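PDB 3DJB: hydrolase, HD family from Bacillus thuringiensis serovar konkukian, which probably acts as a metal-dependent hydrolase of the HD superfamily, an all-helical protein that binds a magnesium ion. Local coordinates for residues 3-14 against 49-60; 126-136 against 169-177. The protein carries 3 engineered substitutions. All coordinates share one frame; numbering follows the deposited sequence.

Contact 1 of 2, residues 3-14 against 49-60; sequences KQEKIEKTITFV and FIIEMAALLHDV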
# COMPACT_ATOMS: atom_id res chain seq x y z
N LYS A 3 -5.82 39.67 1.53
CA LYS A 3 -6.30 38.32 1.85
C LYS A 3 -5.20 37.27 1.78
O LYS A 3 -5.03 36.49 2.72
CB LYS A 3 -7.45 37.96 0.90
CG LYS A 3 -8.82 38.32 1.48
CD LYS A 3 -9.83 38.71 0.41
CE LYS A 3 -11.24 38.77 1.00
NZ LYS A 3 -11.26 39.41 2.35
N GLN A 4 -4.44 37.27 0.68
CA GLN A 4 -3.36 36.33 0.50
C GLN A 4 -2.40 36.40 1.66
O GLN A 4 -1.78 35.41 2.03
CB GLN A 4 -2.60 36.61 -0.80
CG GLN A 4 -1.46 35.62 -1.11
CD GLN A 4 -1.95 34.23 -1.46
OE1 GLN A 4 -2.90 34.06 -2.24
NE2 GLN A 4 -1.30 33.22 -0.91
N GLU A 5 -2.25 37.58 2.25
CA GLU A 5 -1.34 37.66 3.38
C GLU A 5 -1.98 36.98 4.59
O GLU A 5 -1.29 36.57 5.51
CB GLU A 5 -1.00 39.13 3.70
CG GLU A 5 -0.20 39.83 2.60
CD GLU A 5 0.28 41.23 2.99
OE1 GLU A 5 1.00 41.36 4.01
OE2 GLU A 5 -0.05 42.20 2.26
N LYS A 6 -3.30 36.84 4.55
CA LYS A 6 -4.03 36.20 5.64
C LYS A 6 -4.01 34.69 5.42
O LYS A 6 -3.62 33.91 6.29
CB LYS A 6 -5.45 36.74 5.70
CG LYS A 6 -5.49 38.27 5.85
CD LYS A 6 -6.87 38.85 6.16
CE LYS A 6 -6.79 40.37 6.36
NZ LYS A 6 -8.11 41.03 6.57
N ILE A 7 -4.43 34.28 4.23
CA ILE A 7 -4.43 32.87 3.88
C ILE A 7 -3.00 32.39 4.12
O ILE A 7 -2.78 31.22 4.37
CB ILE A 7 -4.85 32.66 2.39
CG1 ILE A 7 -5.04 31.18 2.08
CG2 ILE A 7 -3.78 33.17 1.46
CD1 ILE A 7 -3.79 30.49 1.56
N GLU A 8 -2.03 33.31 4.07
CA GLU A 8 -0.64 32.92 4.31
C GLU A 8 -0.32 32.75 5.79
O GLU A 8 0.24 31.74 6.19
CB GLU A 8 0.34 33.95 3.73
CG GLU A 8 0.79 33.69 2.30
CD GLU A 8 2.02 34.51 1.90
OE1 GLU A 8 2.39 34.49 0.70
OE2 GLU A 8 2.62 35.15 2.80
N LYS A 9 -0.68 33.74 6.59
CA LYS A 9 -0.38 33.69 8.02
C LYS A 9 -1.19 32.61 8.71
O LYS A 9 -0.80 32.10 9.77
CB LYS A 9 -0.66 35.04 8.67
CG LYS A 9 0.22 35.29 9.87
CD LYS A 9 1.64 35.65 9.43
CE LYS A 9 2.64 35.48 10.57
NZ LYS A 9 2.99 34.04 10.82
N THR A 10 -2.32 32.26 8.11
CA THR A 10 -3.20 31.23 8.63
C THR A 10 -2.48 29.87 8.39
O THR A 10 -2.58 28.96 9.21
CB THR A 10 -4.60 31.33 7.93
OG1 THR A 10 -5.64 30.93 8.83
CG2 THR A 10 -4.64 30.47 6.69
N ILE A 11 -1.72 29.79 7.29
CA ILE A 11 -0.94 28.59 6.94
C ILE A 11 0.10 28.39 8.02
O ILE A 11 0.64 27.30 8.21
CB ILE A 11 -0.16 28.76 5.61
CG1 ILE A 11 -1.14 28.76 4.44
CG2 ILE A 11 0.89 27.65 5.44
CD1 ILE A 11 -0.48 28.97 3.10
N THR A 12 0.39 29.47 8.71
CA THR A 12 1.35 29.40 9.77
C THR A 12 0.59 29.04 11.03
O THR A 12 1.09 28.31 11.87
CB THR A 12 2.08 30.73 9.94
OG1 THR A 12 2.78 31.04 8.72
CG2 THR A 12 3.08 30.65 11.09
N PHE A 13 -0.64 29.53 11.13
CA PHE A 13 -1.47 29.25 12.31
C PHE A 13 -1.71 27.75 12.52
O PHE A 13 -1.65 27.26 13.66
CB PHE A 13 -2.81 29.98 12.20
CG PHE A 13 -3.76 29.69 13.33
CD1 PHE A 13 -4.88 28.90 13.12
CD2 PHE A 13 -3.54 30.22 14.60
CE1 PHE A 13 -5.79 28.64 14.16
CE2 PHE A 13 -4.43 29.96 15.64
CZ PHE A 13 -5.56 29.17 15.42
N VAL A 14 -1.98 27.04 11.44
CA VAL A 14 -2.21 25.61 11.51
C VAL A 14 -0.88 24.89 11.62
O VAL A 14 -0.72 24.00 12.44
CB VAL A 14 -2.97 25.13 10.26
CG1 VAL A 14 -3.17 23.63 10.32
CG2 VAL A 14 -4.30 25.83 10.17
N PHE A 49 -11.04 32.76 -1.34
CA PHE A 49 -10.68 33.01 0.06
C PHE A 49 -11.46 32.18 1.07
O PHE A 49 -10.87 31.59 1.98
CB PHE A 49 -10.89 34.46 0.41
CG PHE A 49 -10.45 34.80 1.79
CD1 PHE A 49 -11.36 35.33 2.71
CD2 PHE A 49 -9.11 34.71 2.15
CE1 PHE A 49 -10.92 35.78 3.97
CE2 PHE A 49 -8.66 35.16 3.40
CZ PHE A 49 -9.57 35.70 4.32
N ILE A 50 -12.78 32.16 0.95
CA ILE A 50 -13.56 31.38 1.89
C ILE A 50 -13.15 29.93 1.74
O ILE A 50 -12.73 29.30 2.70
CB ILE A 50 -15.10 31.54 1.68
CG1 ILE A 50 -15.58 32.85 2.32
CG2 ILE A 50 -15.84 30.41 2.35
CD1 ILE A 50 -17.03 33.16 2.05
N ILE A 51 -13.24 29.40 0.52
CA ILE A 51 -12.88 28.01 0.28
C ILE A 51 -11.53 27.68 0.92
O ILE A 51 -11.43 26.72 1.69
CB ILE A 51 -12.83 27.70 -1.23
CG1 ILE A 51 -14.23 27.80 -1.82
CG2 ILE A 51 -12.29 26.30 -1.46
CD1 ILE A 51 -14.28 27.63 -3.32
N GLU A 52 -10.51 28.49 0.64
CA GLU A 52 -9.18 28.27 1.20
C GLU A 52 -9.15 28.34 2.72
O GLU A 52 -8.71 27.41 3.38
CB GLU A 52 -8.19 29.28 0.65
CG GLU A 52 -7.94 29.16 -0.80
CD GLU A 52 -6.77 29.99 -1.24
OE1 GLU A 52 -5.64 29.72 -0.76
OE2 GLU A 52 -6.95 30.92 -2.05
N MSE A 53 -9.61 29.46 3.26
CA MSE A 53 -9.62 29.61 4.71
C MSE A 53 -10.35 28.44 5.37
O MSE A 53 -9.97 27.99 6.46
CB MSE A 53 -10.31 30.91 5.12
CG MSE A 53 -9.47 32.13 4.87
SE MSE A 53 -7.78 32.00 5.79
CE MSE A 53 -8.36 32.49 7.57
N ALA A 54 -11.39 27.94 4.70
CA ALA A 54 -12.14 26.84 5.27
C ALA A 54 -11.35 25.54 5.23
O ALA A 54 -11.08 24.94 6.27
CB ALA A 54 -13.47 26.68 4.55
N ALA A 55 -10.95 25.12 4.03
CA ALA A 55 -10.19 23.88 3.87
C ALA A 55 -8.99 23.83 4.79
O ALA A 55 -8.60 22.77 5.25
CB ALA A 55 -9.74 23.75 2.44
N LEU A 56 -8.41 25.00 5.06
CA LEU A 56 -7.23 25.13 5.89
C LEU A 56 -7.48 25.04 7.39
O LEU A 56 -6.52 24.91 8.15
CB LEU A 56 -6.56 26.47 5.60
CG LEU A 56 -5.27 26.52 4.77
CD1 LEU A 56 -5.47 27.39 3.53
CD2 LEU A 56 -4.16 27.10 5.64
N LEU A 57 -8.73 25.11 7.83
CA LEU A 57 -9.01 25.06 9.27
C LEU A 57 -10.05 24.02 9.72
O LEU A 57 -10.38 23.96 10.91
CB LEU A 57 -9.41 26.47 9.75
CG LEU A 57 -8.38 27.61 9.69
CD1 LEU A 57 -9.05 28.95 9.93
CD2 LEU A 57 -7.28 27.39 10.71
N HIS A 58 -10.54 23.21 8.78
CA HIS A 58 -11.54 22.16 9.09
C HIS A 58 -10.98 21.15 10.07
O HIS A 58 -11.69 20.56 10.88
CB HIS A 58 -12.01 21.44 7.79
CG HIS A 58 -10.98 20.56 7.14
ND1 HIS A 58 -9.73 21.00 6.77
CD2 HIS A 58 -11.06 19.26 6.72
CE1 HIS A 58 -9.07 20.02 6.16
NE2 HIS A 58 -9.86 18.96 6.11
N ASP A 59 -9.67 20.98 9.99
CA ASP A 59 -8.96 20.04 10.83
C ASP A 59 -8.63 20.58 12.21
O ASP A 59 -8.49 19.80 13.15
CB ASP A 59 -7.69 19.59 10.12
CG ASP A 59 -7.90 18.32 9.32
OD1 ASP A 59 -8.94 18.17 8.66
OD2 ASP A 59 -6.99 17.46 9.34
N VAL A 60 -8.51 21.89 12.34
CA VAL A 60 -8.16 22.48 13.63
C VAL A 60 -9.31 22.46 14.63
O VAL A 60 -9.11 22.66 15.83
CB VAL A 60 -7.66 23.91 13.42
CG1 VAL A 60 -7.35 24.57 14.75
CG2 VAL A 60 -6.41 23.85 12.58
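Lys3 lies across the ring of Phe49 where helices 3-14 and 49-55 begin to run side by side, nearly parallel at 7° with their axes 10.2 Å apart. Its CG sits over the middle of one face, 3.7 Å from the Phe49 ring centroid, a CH-pi contact; bends at chi2 and chi4 then bring NZ back over the same ring for an off-centre cation-pi interaction at 4.4 Å from that centroid. The flexible lysine suits this exposed end; from its own helix, the selenomethionine Met53 sets CG near the rim of the opposite face.

Apolar packing carries the rest. Leu56 forks between successive turns: CD1 meets Ile7 CD1, and CD2 lies 3.6 Å from both Thr10 CG2 and Ile11 CG1. Farther along, Leu57 CD2 touches both Val14 CG2, at 3.4 Å, and the edge of the Phe13 ring, and Val60 CG2 closes against Val14.

Polar groups at this interface find partners outside it. Thr10 turns its methyl to Leu56 and its hydroxyl past Met53 CE to a hydrogen bond with Trp79 NE1, and Glu52, beside Ile7, forms a salt bridge with Arg48. The contact therefore depends mainly on buried apolar side chains, with the Lys3-Phe49 cation-pi pair at its exposed end, and joins the N-terminal helix to the segment that carries the magnesium ligands His58 and Asp59.

Contact 2 of 2, residues 126-136 against 169-177; sequences ALGAIGIARTF and SLNHFYEKL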
# COMPACT_ATOMS: atom_id res chain seq x y z
N ALA A 126 -8.83 10.46 -0.20
CA ALA A 126 -8.99 9.19 0.49
C ALA A 126 -8.81 8.12 -0.56
O ALA A 126 -8.44 6.99 -0.26
CB ALA A 126 -10.37 9.09 1.09
N LEU A 127 -9.08 8.51 -1.80
CA LEU A 127 -8.97 7.62 -2.93
C LEU A 127 -7.64 7.82 -3.67
O LEU A 127 -6.97 8.85 -3.51
CB LEU A 127 -10.13 7.87 -3.89
CG LEU A 127 -11.44 8.41 -3.33
CD1 LEU A 127 -12.47 8.67 -4.44
CD2 LEU A 127 -11.98 7.42 -2.35
N GLY A 128 -7.29 6.83 -4.49
CA GLY A 128 -6.07 6.87 -5.27
C GLY A 128 -4.89 6.21 -4.58
O GLY A 128 -4.99 5.75 -3.44
N ALA A 129 -3.76 6.18 -5.29
CA ALA A 129 -2.54 5.58 -4.76
C ALA A 129 -2.40 5.78 -3.24
O ALA A 129 -2.30 4.81 -2.49
CB ALA A 129 -1.33 6.17 -5.48
N ILE A 130 -2.40 7.05 -2.81
CA ILE A 130 -2.28 7.43 -1.40
C ILE A 130 -3.23 6.59 -0.52
O ILE A 130 -2.84 6.08 0.55
CB ILE A 130 -2.62 8.96 -1.18
CG1 ILE A 130 -2.05 9.81 -2.32
CG2 ILE A 130 -2.03 9.46 0.16
CD1 ILE A 130 -0.53 9.78 -2.42
N GLY A 131 -4.47 6.47 -0.98
CA GLY A 131 -5.48 5.72 -0.27
C GLY A 131 -4.99 4.30 -0.10
O GLY A 131 -4.85 3.81 1.02
N ILE A 132 -4.73 3.64 -1.22
CA ILE A 132 -4.21 2.29 -1.21
C ILE A 132 -3.16 2.24 -0.11
O ILE A 132 -3.29 1.46 0.84
CB ILE A 132 -3.57 1.97 -2.58
CG1 ILE A 132 -4.67 1.93 -3.66
CG2 ILE A 132 -2.80 0.66 -2.49
CD1 ILE A 132 -4.22 2.16 -5.13
N ALA A 133 -2.15 3.08 -0.21
CA ALA A 133 -1.10 3.09 0.80
C ALA A 133 -1.67 3.36 2.16
O ALA A 133 -1.50 2.56 3.07
CB ALA A 133 -0.03 4.11 0.49
N ARG A 134 -2.36 4.47 2.33
CA ARG A 134 -2.89 4.75 3.65
C ARG A 134 -3.51 3.51 4.24
O ARG A 134 -3.36 3.24 5.43
CB ARG A 134 -3.93 5.85 3.60
CG ARG A 134 -4.27 6.41 4.95
CD ARG A 134 -5.13 7.63 4.74
NE ARG A 134 -4.45 8.57 3.86
CZ ARG A 134 -5.00 9.15 2.79
NH1 ARG A 134 -6.26 8.90 2.44
NH2 ARG A 134 -4.28 10.00 2.06
N THR A 135 -4.17 2.72 3.40
CA THR A 135 -4.83 1.51 3.87
C THR A 135 -3.89 0.42 4.39
O THR A 135 -3.85 0.16 5.59
CB THR A 135 -5.75 0.93 2.77
OG1 THR A 135 -6.29 2.00 1.98
CG2 THR A 135 -6.92 0.20 3.42
N PHE A 136 -3.13 -0.22 3.51
CA PHE A 136 -2.22 -1.25 3.97
C PHE A 136 -1.37 -0.75 5.13
O PHE A 136 -1.02 -1.53 6.03
CB PHE A 136 -1.34 -1.68 2.82
CG PHE A 136 -2.12 -2.25 1.69
CD1 PHE A 136 -2.78 -3.45 1.85
CD2 PHE A 136 -2.19 -1.60 0.48
CE1 PHE A 136 -3.49 -4.01 0.81
CE2 PHE A 136 -2.90 -2.16 -0.57
CZ PHE A 136 -3.55 -3.36 -0.40
N SER A 169 -6.90 -5.64 5.09
CA SER A 169 -6.79 -4.31 4.50
C SER A 169 -7.41 -4.17 3.13
O SER A 169 -7.97 -3.13 2.81
CB SER A 169 -5.33 -3.89 4.41
OG SER A 169 -4.69 -3.95 5.67
N LEU A 170 -7.31 -5.20 2.30
CA LEU A 170 -7.86 -5.11 0.96
C LEU A 170 -9.36 -4.95 0.96
O LEU A 170 -9.92 -4.28 0.09
CB LEU A 170 -7.50 -6.34 0.13
CG LEU A 170 -7.86 -6.17 -1.35
CD1 LEU A 170 -6.65 -5.71 -2.09
CD2 LEU A 170 -8.34 -7.48 -1.91
N ASN A 171 -10.02 -5.57 1.92
CA ASN A 171 -11.48 -5.48 1.99
C ASN A 171 -11.95 -4.05 2.23
O ASN A 171 -12.93 -3.60 1.64
CB ASN A 171 -12.02 -6.42 3.07
CG ASN A 171 -11.98 -7.89 2.63
OD1 ASN A 171 -11.96 -8.79 3.47
ND2 ASN A 171 -11.99 -8.12 1.32
N HIS A 172 -11.23 -3.33 3.09
CA HIS A 172 -11.58 -1.94 3.40
C HIS A 172 -11.90 -1.15 2.12
O HIS A 172 -12.71 -0.22 2.14
CB HIS A 172 -10.42 -1.27 4.17
CG HIS A 172 -10.67 0.17 4.54
ND1 HIS A 172 -10.90 1.16 3.61
CD2 HIS A 172 -10.70 0.78 5.75
CE1 HIS A 172 -11.05 2.32 4.23
NE2 HIS A 172 -10.93 2.11 5.53
N PHE A 173 -11.29 -1.53 1.00
CA PHE A 173 -11.56 -0.82 -0.23
C PHE A 173 -13.03 -0.87 -0.59
O PHE A 173 -13.71 0.16 -0.63
CB PHE A 173 -10.69 -1.37 -1.36
CG PHE A 173 -9.22 -1.09 -1.17
CD1 PHE A 173 -8.32 -2.12 -0.98
CD2 PHE A 173 -8.75 0.23 -1.11
CE1 PHE A 173 -6.99 -1.86 -0.74
CE2 PHE A 173 -7.42 0.50 -0.87
CZ PHE A 173 -6.54 -0.54 -0.68
N TYR A 174 -13.54 -2.08 -0.83
CA TYR A 174 -14.95 -2.25 -1.17
C TYR A 174 -15.81 -1.75 -0.02
O TYR A 174 -16.84 -1.12 -0.24
CB TYR A 174 -15.26 -3.73 -1.40
CG TYR A 174 -14.47 -4.33 -2.52
CD1 TYR A 174 -14.51 -3.79 -3.80
CD2 TYR A 174 -13.66 -5.45 -2.29
CE1 TYR A 174 -13.77 -4.35 -4.83
CE2 TYR A 174 -12.92 -6.02 -3.31
CZ TYR A 174 -12.97 -5.46 -4.58
OH TYR A 174 -12.22 -6.03 -5.58
N GLU A 175 -15.35 -2.04 1.20
CA GLU A 175 -16.04 -1.64 2.42
C GLU A 175 -16.53 -0.20 2.41
O GLU A 175 -17.73 0.06 2.35
CB GLU A 175 -15.14 -1.86 3.63
CG GLU A 175 -15.78 -2.68 4.74
CD GLU A 175 -15.97 -4.13 4.33
OE1 GLU A 175 -15.00 -4.93 4.43
OE2 GLU A 175 -17.09 -4.48 3.89
N LYS A 176 -15.60 0.74 2.48
CA LYS A 176 -15.97 2.14 2.52
C LYS A 176 -15.02 3.06 1.78
O LYS A 176 -14.62 4.09 2.32
CB LYS A 176 -16.10 2.59 3.99
CG LYS A 176 -17.16 1.82 4.81
CD LYS A 176 -17.35 2.38 6.23
CE LYS A 176 -16.10 2.22 7.09
NZ LYS A 176 -16.22 2.91 8.41
N LEU A 177 -14.65 2.71 0.55
CA LEU A 177 -13.75 3.55 -0.24
C LEU A 177 -14.16 3.66 -1.70
O LEU A 177 -14.27 4.76 -2.23
CB LEU A 177 -12.30 3.03 -0.15
CG LEU A 177 -11.37 3.63 0.91
CD1 LEU A 177 -9.93 3.18 0.68
CD2 LEU A 177 -11.44 5.14 0.80
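Helices 129-136 and 171-176 cross steeply, their N-to-C directions 118° apart and their axes 10.6 Å at closest approach; the backbones of the two segments come nearest at Phe136 with Ser169 and, beyond the helices, at Leu127 with Leu177. Phe173 fills the middle. With CG beside its own backbone N (chi1 -68°), its ring reaches across to the other helix and turns an edge toward the face of Phe136, an offset edge-to-face pair with centroids 5.6 Å apart and planes at 63°. Another part of the Phe173 rim, CE2, lies 3.7 Å from Ile132 CA; a flat ring suits this approach to the backbone.

Thr135 suits its place by being small and two-sided. Its CG2 lies over a face of Phe173 and also makes an off-centre CH-pi contact with the His172 ring, whereas OG1 donates to Gly131 O at 2.5 Å, meeting that oxygen from above the carbonyl plane. This bond back to the preceding turn satisfies the hydroxyl within its own helix.

In this all-helical HD-type fold, the contact joins the helix that follows the metal ligand Asp122 to a short helix of the C-terminal part. Helix 187-211 packs on the same residues, Met200 touching Phe173 and Leu177, and Phe136 also packs on Ala133 of the second subunit.

Compact Ser169 admits the Phe136 ring, its CB 3.6 Å from Phe136 CD1, while its OG bonds to Leu145 O. At the other end Leu177 CD2 packs 3.9 Å from Leu127 CD2, the two leucines running past each other in opposite directions, and touches Ala126 as well.

The two contacts lie on opposite sides of the chain's centre, their centres 28 Å apart and their nearest atoms about 11 Å apart, so they do not meet. Contact 1 is complete in sequence before the first residue of contact 2, and they share no helix. Between them in the chain come helices 73-82, 87-96 and 113-123, the last of which packs against segment 49-60 and carries the metal ligand Asp122. The magnesium site relates the two: contact 1 includes His58 and Asp59, while Ala126 of contact 2 has its side chain about 9 Å from the ion. Contact 1 joins the N-terminal helix to the metal-ligand segment; contact 2 joins the helix after 113-123 to the short helix 171-176, beside the second subunit.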